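Local coordinates for diacylglycerol O-acyltransferase (Marinobacter hydrocarbonoclasticus, PDB 6CHJ), which probably transfers acyl groups from acyl-CoA to acceptor alcohols, making wax esters from fatty alcohols and triacylglycerols from diacylglycerols, at residues Q46-T51 against H80-E85; Q244-K249 against Y441-L446. One frame throughout, in Å; residues are numbered along the deposited sequence.

Overall arrangement
From the N terminus the chain passes helix 6-13 and strand 22-30 before helix 39-49, then makes the two-stranded hairpin 59-72 and returns through helix 78-81 into strand 82-86; contact 1 closes this short loop of 28 residues by laying the end of helix 39-49 on the edge strand of one mixed sheet. Contact 2 opens only later, at strand 239-247, and closes a far longer loop when helix 437-453 comes back against that edge strand of the second mixed sheet. The two loops thus follow in series, neither nesting nor crossing. The centres of the two contacts lie about 35 Å apart: contact 1 is internal to the catalytic family region, whereas contact 2 joins that region to the C-terminal one.

Contact 1: Q46-T51 against H80-E85; sequences QLRQKT and HHFRFE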
ATOM      1  N   GLN B  46       3.953 -24.168  -3.256  1.00 69.36           N
ATOM      2  CA  GLN B  46       3.984 -24.572  -4.658  1.00 71.03           C
ATOM      3  C   GLN B  46       3.545 -23.462  -5.597  1.00 71.81           C
ATOM      4  O   GLN B  46       3.904 -23.494  -6.777  1.00 75.39           O
ATOM      5  CB  GLN B  46       3.141 -25.839  -4.891  1.00 72.91           C
ATOM      6  CG  GLN B  46       3.596 -26.643  -6.149  1.00 86.66           C
ATOM      7  CD  GLN B  46       4.880 -27.487  -5.934  1.00 91.83           C
ATOM      8  OE1 GLN B  46       5.886 -27.002  -5.390  1.00 91.56           O
ATOM      9  NE2 GLN B  46       4.852 -28.738  -6.398  1.00 90.84           N
ATOM     10  N   LEU B  47       2.794 -22.471  -5.110  1.00 72.98           N
ATOM     11  CA  LEU B  47       2.484 -21.333  -5.967  1.00 67.54           C
ATOM     12  C   LEU B  47       3.732 -20.498  -6.214  1.00 72.64           C
ATOM     13  O   LEU B  47       3.930 -19.981  -7.322  1.00 76.55           O
ATOM     14  CB  LEU B  47       1.360 -20.486  -5.352  1.00 67.11           C
ATOM     15  CG  LEU B  47      -0.070 -21.025  -5.567  1.00 61.34           C
ATOM     16  CD1 LEU B  47      -1.089 -20.379  -4.616  1.00 60.38           C
ATOM     17  CD2 LEU B  47      -0.505 -20.905  -7.016  1.00 53.47           C
ATOM     18  N   ARG B  48       4.596 -20.373  -5.195  1.00 73.44           N
ATOM     19  CA  ARG B  48       5.861 -19.661  -5.371  1.00 73.70           C
ATOM     20  C   ARG B  48       6.696 -20.298  -6.468  1.00 74.24           C
ATOM     21  O   ARG B  48       7.393 -19.602  -7.215  1.00 73.82           O
ATOM     22  CB  ARG B  48       6.646 -19.650  -4.066  1.00 70.99           C
ATOM     23  CG  ARG B  48       6.058 -18.764  -3.006  1.00 74.01           C
ATOM     24  CD  ARG B  48       7.101 -18.500  -1.952  1.00 78.76           C
ATOM     25  NE  ARG B  48       6.588 -18.661  -0.596  1.00 78.24           N
ATOM     26  CZ  ARG B  48       6.077 -17.661   0.113  1.00 79.87           C
ATOM     27  NH1 ARG B  48       6.004 -16.448  -0.427  1.00 73.44           N
ATOM     28  NH2 ARG B  48       5.642 -17.874   1.353  1.00 82.46           N
ATOM     29  N   GLN B  49       6.628 -21.624  -6.581  1.00 74.48           N
ATOM     30  CA  GLN B  49       7.348 -22.333  -7.632  1.00 77.39           C
ATOM     31  C   GLN B  49       6.863 -21.908  -9.009  1.00 78.53           C
ATOM     32  O   GLN B  49       7.666 -21.558  -9.880  1.00 79.31           O
ATOM     33  CB  GLN B  49       7.184 -23.844  -7.445  1.00 82.52           C
ATOM     34  CG  GLN B  49       8.067 -24.408  -6.366  1.00 78.67           C
ATOM     35  CD  GLN B  49       9.466 -23.873  -6.499  1.00 88.13           C
ATOM     36  OE1 GLN B  49       9.922 -23.068  -5.681  1.00 88.20           O
ATOM     37  NE2 GLN B  49      10.155 -24.292  -7.556  1.00 89.82           N
ATOM     38  N   LYS B  50       5.545 -21.919  -9.214  1.00 78.54           N
ATOM     39  CA  LYS B  50       4.955 -21.629 -10.514  1.00 78.79           C
ATOM     40  C   LYS B  50       5.394 -20.261 -11.029  1.00 78.61           C
ATOM     41  O   LYS B  50       4.842 -19.229 -10.632  1.00 79.19           O
ATOM     42  CB  LYS B  50       3.438 -21.726 -10.417  1.00 78.17           C
ATOM     43  CG  LYS B  50       2.981 -22.999  -9.717  1.00 78.51           C
ATOM     44  CD  LYS B  50       1.771 -23.619 -10.402  1.00 76.76           C
ATOM     45  CE  LYS B  50       2.076 -23.923 -11.869  1.00 79.56           C
ATOM     46  NZ  LYS B  50       0.922 -24.535 -12.599  1.00 78.14           N
ATOM     47  N   THR B  51       6.384 -20.258 -11.925  1.00 75.62           N
ATOM     48  CA  THR B  51       7.064 -19.047 -12.365  1.00 79.49           C
ATOM     49  C   THR B  51       6.685 -18.621 -13.779  1.00 79.08           C
ATOM     50  O   THR B  51       6.999 -17.493 -14.173  1.00 82.65           O
ATOM     51  CB  THR B  51       8.589 -19.241 -12.270  1.00 74.78           C
ATOM     52  OG1 THR B  51       8.929 -19.668 -10.949  1.00 75.27           O
ATOM     53  CG2 THR B  51       9.343 -17.945 -12.547  1.00 80.45           C
ATOM     54  N   HIS B  80       7.349 -10.533  -5.720  1.00 56.02           N
ATOM     55  CA  HIS B  80       6.702  -9.233  -5.600  1.00 59.13           C
ATOM     56  C   HIS B  80       5.198  -9.328  -5.851  1.00 56.23           C
ATOM     57  O   HIS B  80       4.410  -8.725  -5.116  1.00 56.79           O
ATOM     58  CB  HIS B  80       7.320  -8.220  -6.567  1.00 59.07           C
ATOM     59  CG  HIS B  80       6.595  -6.918  -6.588  1.00 60.27           C
ATOM     60  ND1 HIS B  80       6.762  -5.960  -5.606  1.00 60.60           N
ATOM     61  CD2 HIS B  80       5.661  -6.435  -7.441  1.00 54.68           C
ATOM     62  CE1 HIS B  80       5.965  -4.937  -5.868  1.00 60.44           C
ATOM     63  NE2 HIS B  80       5.285  -5.202  -6.970  1.00 56.44           N
ATOM     64  N   HIS B  81       4.776 -10.075  -6.882  1.00 51.30           N
ATOM     65  CA  HIS B  81       3.363 -10.104  -7.256  1.00 58.64           C
ATOM     66  C   HIS B  81       2.547 -11.103  -6.424  1.00 56.49           C
ATOM     67  O   HIS B  81       1.360 -10.870  -6.174  1.00 55.13           O
ATOM     68  CB  HIS B  81       3.224 -10.419  -8.751  1.00 54.81           C
ATOM     69  CG  HIS B  81       3.885  -9.421  -9.652  1.00 55.09           C
ATOM     70  ND1 HIS B  81       5.232  -9.459  -9.951  1.00 61.21           N
ATOM     71  CD2 HIS B  81       3.379  -8.374 -10.346  1.00 54.06           C
ATOM     72  CE1 HIS B  81       5.527  -8.472 -10.780  1.00 58.96           C
ATOM     73  NE2 HIS B  81       4.422  -7.799 -11.037  1.00 54.18           N
ATOM     74  N   PHE B  82       3.145 -12.204  -5.980  1.00 56.95           N
ATOM     75  CA  PHE B  82       2.445 -13.216  -5.195  1.00 51.48           C
ATOM     76  C   PHE B  82       2.841 -13.118  -3.729  1.00 53.48           C
ATOM     77  O   PHE B  82       4.030 -13.081  -3.409  1.00 55.65           O
ATOM     78  CB  PHE B  82       2.743 -14.620  -5.712  1.00 49.55           C
ATOM     79  CG  PHE B  82       2.196 -15.697  -4.832  1.00 56.88           C
ATOM     80  CD1 PHE B  82       0.836 -15.747  -4.553  1.00 54.08           C
ATOM     81  CD2 PHE B  82       3.034 -16.650  -4.268  1.00 60.55           C
ATOM     82  CE1 PHE B  82       0.316 -16.730  -3.736  1.00 54.88           C
ATOM     83  CE2 PHE B  82       2.532 -17.639  -3.457  1.00 61.52           C
ATOM     84  CZ  PHE B  82       1.164 -17.678  -3.183  1.00 64.40           C
ATOM     85  N   ARG B  83       1.850 -13.110  -2.834  1.00 52.92           N
ATOM     86  CA  ARG B  83       2.125 -12.845  -1.430  1.00 49.03           C
ATOM     87  C   ARG B  83       1.319 -13.774  -0.544  1.00 56.09           C
ATOM     88  O   ARG B  83       0.136 -14.030  -0.795  1.00 57.94           O
ATOM     89  CB  ARG B  83       1.823 -11.389  -1.069  1.00 52.65           C
ATOM     90  CG  ARG B  83       2.671 -10.443  -1.876  1.00 57.26           C
ATOM     91  CD  ARG B  83       2.717  -9.065  -1.327  1.00 61.61           C
ATOM     92  NE  ARG B  83       3.222  -8.165  -2.361  1.00 64.46           N
ATOM     93  CZ  ARG B  83       3.005  -6.860  -2.370  1.00 58.35           C
ATOM     94  NH1 ARG B  83       2.295  -6.315  -1.395  1.00 63.12           N
ATOM     95  NH2 ARG B  83       3.480  -6.104  -3.352  1.00 60.27           N
ATOM     96  N   PHE B  84       1.975 -14.255   0.500  1.00 50.94           N
ATOM     97  CA  PHE B  84       1.420 -15.167   1.478  1.00 48.48           C
ATOM     98  C   PHE B  84       1.301 -14.383   2.775  1.00 54.37           C
ATOM     99  O   PHE B  84       2.313 -13.944   3.335  1.00 49.45           O
ATOM    100  CB  PHE B  84       2.320 -16.394   1.631  1.00 56.73           C
ATOM    101  CG  PHE B  84       1.773 -17.461   2.547  1.00 56.79           C
ATOM    102  CD1 PHE B  84       0.404 -17.598   2.756  1.00 51.11           C
ATOM    103  CD2 PHE B  84       2.641 -18.338   3.193  1.00 60.28           C
ATOM    104  CE1 PHE B  84      -0.089 -18.582   3.600  1.00 56.48           C
ATOM    105  CE2 PHE B  84       2.158 -19.338   4.039  1.00 58.79           C
ATOM    106  CZ  PHE B  84       0.792 -19.461   4.241  1.00 60.61           C
ATOM    107  N   GLU B  85       0.065 -14.190   3.238  1.00 50.42           N
ATOM    108  CA  GLU B  85      -0.206 -13.387   4.416  1.00 48.29           C
ATOM    109  C   GLU B  85      -1.207 -14.131   5.284  1.00 53.19           C
ATOM    110  O   GLU B  85      -1.777 -15.153   4.883  1.00 51.74           O
ATOM    111  CB  GLU B  85      -0.740 -11.989   4.041  1.00 53.92           C
ATOM    112  CG  GLU B  85       0.329 -10.989   3.601  1.00 57.73           C
ATOM    113  CD  GLU B  85      -0.017 -10.296   2.280  1.00 63.51           C
ATOM    114  OE1 GLU B  85      -1.059 -10.632   1.678  1.00 61.68           O
ATOM    115  OE2 GLU B  85       0.756  -9.419   1.838  1.00 71.05           O
TER
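Leu-47 and Phe-82 form the apolar centre of this contact. The leucine touches the far end of the ring with two carbons: CB lies 3.6 Å from Phe-82 CZ, and CD1 lies 3.8 Å from the same CZ, the two side chains crossing at about a right angle. Phenylalanine suits this buried place as a long, flat, wholly apolar group; with CG anti to the backbone N (chi1 172°) its ring extends across to the helix. Arg-48 meets the same ring at its edge, in plane, with the methylene CG 3.7 Å from Phe-82 CE2. Beyond that methylene the arginine chain bends at chi3 (-134°) and takes its guanidinium on to the next inward-facing residue of the strand, where NH2 comes 3.6 Å from Phe-84 CD2, near the plane of that ring. Arginine thus serves both purposes, an aliphatic stem against Phe-82 and a charged end that passes Phe-84, with NH1 in a salt bridge with Glu-79.

Further out, Trp-165 meets Phe-82 and Pro-163 touches Leu-47, while Thr-89 of the second subunit packs on Phe-84. Helix 39-49 also covers Phe-84 through Val-40, Ala-41 and Ala-44, and on the sheet side strand 115-121 pairs with 82-86, its Leu-119 touching Phe-82.

Contact 2: Q244-K249 against Y441-L446; sequences QSWCLK and YLEQGL
Leu-442, on a helix packed against the edge strand of a mixed beta-sheet, begins the contact by meeting the six-membered part of the Trp-246 indole. This is alpha/beta packing in which strand 244-247 and helix 441-446 run nearly parallel, the axes of the short segments coming within 10.5 Å. Branched and apolar, Leu-442 touches the ring with two carbons, CD1 at 3.5 Å from Trp-246 CH2 and CB at 3.7 Å from Trp-246 CZ2, and also reaches Phe-423 and Leu-425 of the adjoining strand. Glu-443 follows at the nitrogen edge of the indole, where its CB lies in the ring plane. The chain bends at chi2 (62°) and returns the carboxylate to that edge, the two planes only 3° apart. A carboxylate suits this partly exposed position: OE1 accepts the indole N-H and forms a salt bridge with Arg-250, which probably favours the charged form. One turn after Leu-442, Leu-446 closes the row, its CD2 4.0 Å from Trp-246 CD1, and packs on Ile-251 and Val-254 of helix 248-258. Tryptophan suits the strand position because one broad ring spans all three helix residues, and Phe-423 meets it edge-to-face. The one polar atom of the indole, NE1, makes a short but bent, weak hydrogen bond to Glu-443 OE1, 2.6 Å with an N-H...O angle of 129°.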
ATOM      1  N   GLN B 244     -20.718  -9.576   1.445  1.00 54.73           N
ATOM      2  CA  GLN B 244     -21.651 -10.541   2.022  1.00 56.66           C
ATOM      3  C   GLN B 244     -22.451 -11.199   0.904  1.00 55.92           C
ATOM      4  O   GLN B 244     -22.601 -10.639  -0.188  1.00 52.35           O
ATOM      5  CB  GLN B 244     -22.597  -9.887   3.041  1.00 54.42           C
ATOM      6  CG  GLN B 244     -23.591 -10.829   3.757  1.00 58.27           C
ATOM      7  CD  GLN B 244     -22.970 -12.144   4.242  1.00 67.07           C
ATOM      8  OE1 GLN B 244     -22.668 -13.056   3.451  1.00 66.93           O
ATOM      9  NE2 GLN B 244     -22.780 -12.245   5.558  1.00 67.00           N
ATOM     10  N   SER B 245     -22.944 -12.399   1.195  1.00 58.06           N
ATOM     11  CA  SER B 245     -23.740 -13.210   0.291  1.00 60.17           C
ATOM     12  C   SER B 245     -25.172 -13.287   0.799  1.00 56.77           C
ATOM     13  O   SER B 245     -25.415 -13.299   2.010  1.00 56.93           O
ATOM     14  CB  SER B 245     -23.173 -14.633   0.179  1.00 62.88           C
ATOM     15  OG  SER B 245     -21.974 -14.678  -0.582  1.00 58.16           O
ATOM     16  N   TRP B 246     -26.117 -13.350  -0.138  1.00 56.71           N
ATOM     17  CA  TRP B 246     -27.527 -13.561   0.171  1.00 59.49           C
ATOM     18  C   TRP B 246     -28.079 -14.652  -0.738  1.00 61.53           C
ATOM     19  O   TRP B 246     -27.769 -14.684  -1.934  1.00 56.85           O
ATOM     20  CB  TRP B 246     -28.353 -12.272  -0.003  1.00 54.88           C
ATOM     21  CG  TRP B 246     -28.258 -11.300   1.154  1.00 52.89           C
ATOM     22  CD1 TRP B 246     -29.104 -11.200   2.194  1.00 52.84           C
ATOM     23  CD2 TRP B 246     -27.260 -10.284   1.352  1.00 53.14           C
ATOM     24  NE1 TRP B 246     -28.719 -10.178   3.031  1.00 54.43           N
ATOM     25  CE2 TRP B 246     -27.577  -9.615   2.546  1.00 50.89           C
ATOM     26  CE3 TRP B 246     -26.132  -9.885   0.635  1.00 52.66           C
ATOM     27  CZ2 TRP B 246     -26.800  -8.573   3.056  1.00 54.97           C
ATOM     28  CZ3 TRP B 246     -25.356  -8.847   1.141  1.00 53.20           C
ATOM     29  CH2 TRP B 246     -25.692  -8.207   2.341  1.00 50.14           C
ATOM     30  N   CYS B 247     -28.917 -15.530  -0.180  1.00 61.25           N
ATOM     31  CA  CYS B 247     -29.385 -16.674  -0.954  1.00 64.47           C
ATOM     32  C   CYS B 247     -30.350 -16.235  -2.045  1.00 62.83           C
ATOM     33  O   CYS B 247     -31.287 -15.474  -1.792  1.00 62.32           O
ATOM     34  CB  CYS B 247     -30.066 -17.714  -0.070  1.00 69.20           C
ATOM     35  SG  CYS B 247     -30.831 -19.000  -1.111  1.00 81.28           S
ATOM     36  N   LEU B 248     -30.139 -16.757  -3.252  1.00 66.10           N
ATOM     37  CA  LEU B 248     -30.938 -16.362  -4.410  1.00 66.74           C
ATOM     38  C   LEU B 248     -32.423 -16.699  -4.230  1.00 69.89           C
ATOM     39  O   LEU B 248     -33.286 -15.829  -4.407  1.00 68.65           O
ATOM     40  CB  LEU B 248     -30.379 -17.038  -5.661  1.00 67.12           C
ATOM     41  CG  LEU B 248     -30.592 -16.409  -7.027  1.00 68.49           C
ATOM     42  CD1 LEU B 248     -30.656 -14.891  -6.922  1.00 71.25           C
ATOM     43  CD2 LEU B 248     -29.479 -16.859  -7.970  1.00 66.55           C
ATOM     44  N   LYS B 249     -32.753 -17.955  -3.892  1.00 68.39           N
ATOM     45  CA  LYS B 249     -34.174 -18.318  -3.851  1.00 72.23           C
ATOM     46  C   LYS B 249     -34.906 -17.576  -2.748  1.00 70.17           C
ATOM     47  O   LYS B 249     -36.106 -17.297  -2.878  1.00 67.49           O
ATOM     48  CB  LYS B 249     -34.377 -19.838  -3.707  1.00 66.92           C
ATOM     49  CG  LYS B 249     -35.842 -20.233  -3.329  1.00 81.41           C
ATOM     50  CD  LYS B 249     -36.916 -19.728  -4.356  1.00 75.13           C
ATOM     51  CE  LYS B 249     -38.325 -19.616  -3.719  1.00 74.05           C
ATOM     52  NZ  LYS B 249     -39.328 -18.883  -4.562  1.00 82.84           N
ATOM     53  N   TYR B 441     -27.922  -3.403   6.953  1.00 55.20           N
ATOM     54  CA  TYR B 441     -28.980  -2.584   6.370  1.00 53.65           C
ATOM     55  C   TYR B 441     -29.502  -3.198   5.077  1.00 55.29           C
ATOM     56  O   TYR B 441     -30.704  -3.112   4.788  1.00 55.86           O
ATOM     57  CB  TYR B 441     -28.483  -1.158   6.135  1.00 55.87           C
ATOM     58  CG  TYR B 441     -27.993  -0.446   7.385  1.00 59.63           C
ATOM     59  CD1 TYR B 441     -28.326  -0.911   8.657  1.00 55.52           C
ATOM     60  CD2 TYR B 441     -27.202   0.705   7.289  1.00 56.53           C
ATOM     61  CE1 TYR B 441     -27.887  -0.261   9.798  1.00 59.31           C
ATOM     62  CE2 TYR B 441     -26.757   1.363   8.430  1.00 59.33           C
ATOM     63  CZ  TYR B 441     -27.102   0.866   9.685  1.00 61.55           C
ATOM     64  OH  TYR B 441     -26.661   1.499  10.823  1.00 63.66           O
ATOM     65  N   LEU B 442     -28.626  -3.824   4.286  1.00 53.87           N
ATOM     66  CA  LEU B 442     -29.116  -4.575   3.133  1.00 53.04           C
ATOM     67  C   LEU B 442     -29.997  -5.728   3.589  1.00 55.93           C
ATOM     68  O   LEU B 442     -31.061  -5.981   3.008  1.00 55.30           O
ATOM     69  CB  LEU B 442     -27.964  -5.116   2.287  1.00 50.76           C
ATOM     70  CG  LEU B 442     -27.043  -4.178   1.509  1.00 57.20           C
ATOM     71  CD1 LEU B 442     -25.666  -4.850   1.267  1.00 49.66           C
ATOM     72  CD2 LEU B 442     -27.675  -3.725   0.202  1.00 46.63           C
ATOM     73  N   GLU B 443     -29.563  -6.437   4.634  1.00 56.41           N
ATOM     74  CA  GLU B 443     -30.285  -7.619   5.075  1.00 55.38           C
ATOM     75  C   GLU B 443     -31.629  -7.219   5.669  1.00 52.85           C
ATOM     76  O   GLU B 443     -32.646  -7.875   5.426  1.00 56.70           O
ATOM     77  CB  GLU B 443     -29.412  -8.413   6.065  1.00 55.48           C
ATOM     78  CG  GLU B 443     -30.144  -9.452   6.925  1.00 51.85           C
ATOM     79  CD  GLU B 443     -30.805 -10.568   6.106  1.00 57.53           C
ATOM     80  OE1 GLU B 443     -30.303 -10.899   5.008  1.00 53.16           O
ATOM     81  OE2 GLU B 443     -31.832 -11.118   6.567  1.00 57.58           O
ATOM     82  N   GLN B 444     -31.659  -6.101   6.387  1.00 55.07           N
ATOM     83  CA  GLN B 444     -32.903  -5.580   6.920  1.00 49.33           C
ATOM     84  C   GLN B 444     -33.842  -5.129   5.790  1.00 61.98           C
ATOM     85  O   GLN B 444     -35.068  -5.314   5.877  1.00 55.88           O
ATOM     86  CB  GLN B 444     -32.574  -4.441   7.890  1.00 49.97           C
ATOM     87  CG  GLN B 444     -33.772  -3.740   8.531  1.00 61.34           C
ATOM     88  CD  GLN B 444     -33.462  -2.318   8.957  1.00 67.71           C
ATOM     89  OE1 GLN B 444     -32.327  -1.846   8.805  1.00 72.02           O
ATOM     90  NE2 GLN B 444     -34.465  -1.620   9.485  1.00 62.95           N
ATOM     91  N   GLY B 445     -33.283  -4.557   4.710  1.00 59.55           N
ATOM     92  CA  GLY B 445     -34.107  -4.172   3.571  1.00 50.72           C
ATOM     93  C   GLY B 445     -34.812  -5.358   2.935  1.00 56.04           C
ATOM     94  O   GLY B 445     -35.978  -5.264   2.540  1.00 54.36           O
ATOM     95  N   LEU B 446     -34.128  -6.504   2.860  1.00 54.32           N
ATOM     96  CA  LEU B 446     -34.760  -7.692   2.300  1.00 57.74           C
ATOM     97  C   LEU B 446     -35.780  -8.295   3.278  1.00 63.40           C
ATOM     98  O   LEU B 446     -36.851  -8.758   2.868  1.00 58.70           O
ATOM     99  CB  LEU B 446     -33.681  -8.699   1.921  1.00 49.02           C
ATOM    100  CG  LEU B 446     -34.104 -10.023   1.288  1.00 56.95           C
ATOM    101  CD1 LEU B 446     -34.753  -9.763  -0.054  1.00 57.26           C
ATOM    102  CD2 LEU B 446     -32.899 -10.931   1.131  1.00 53.38           C
TER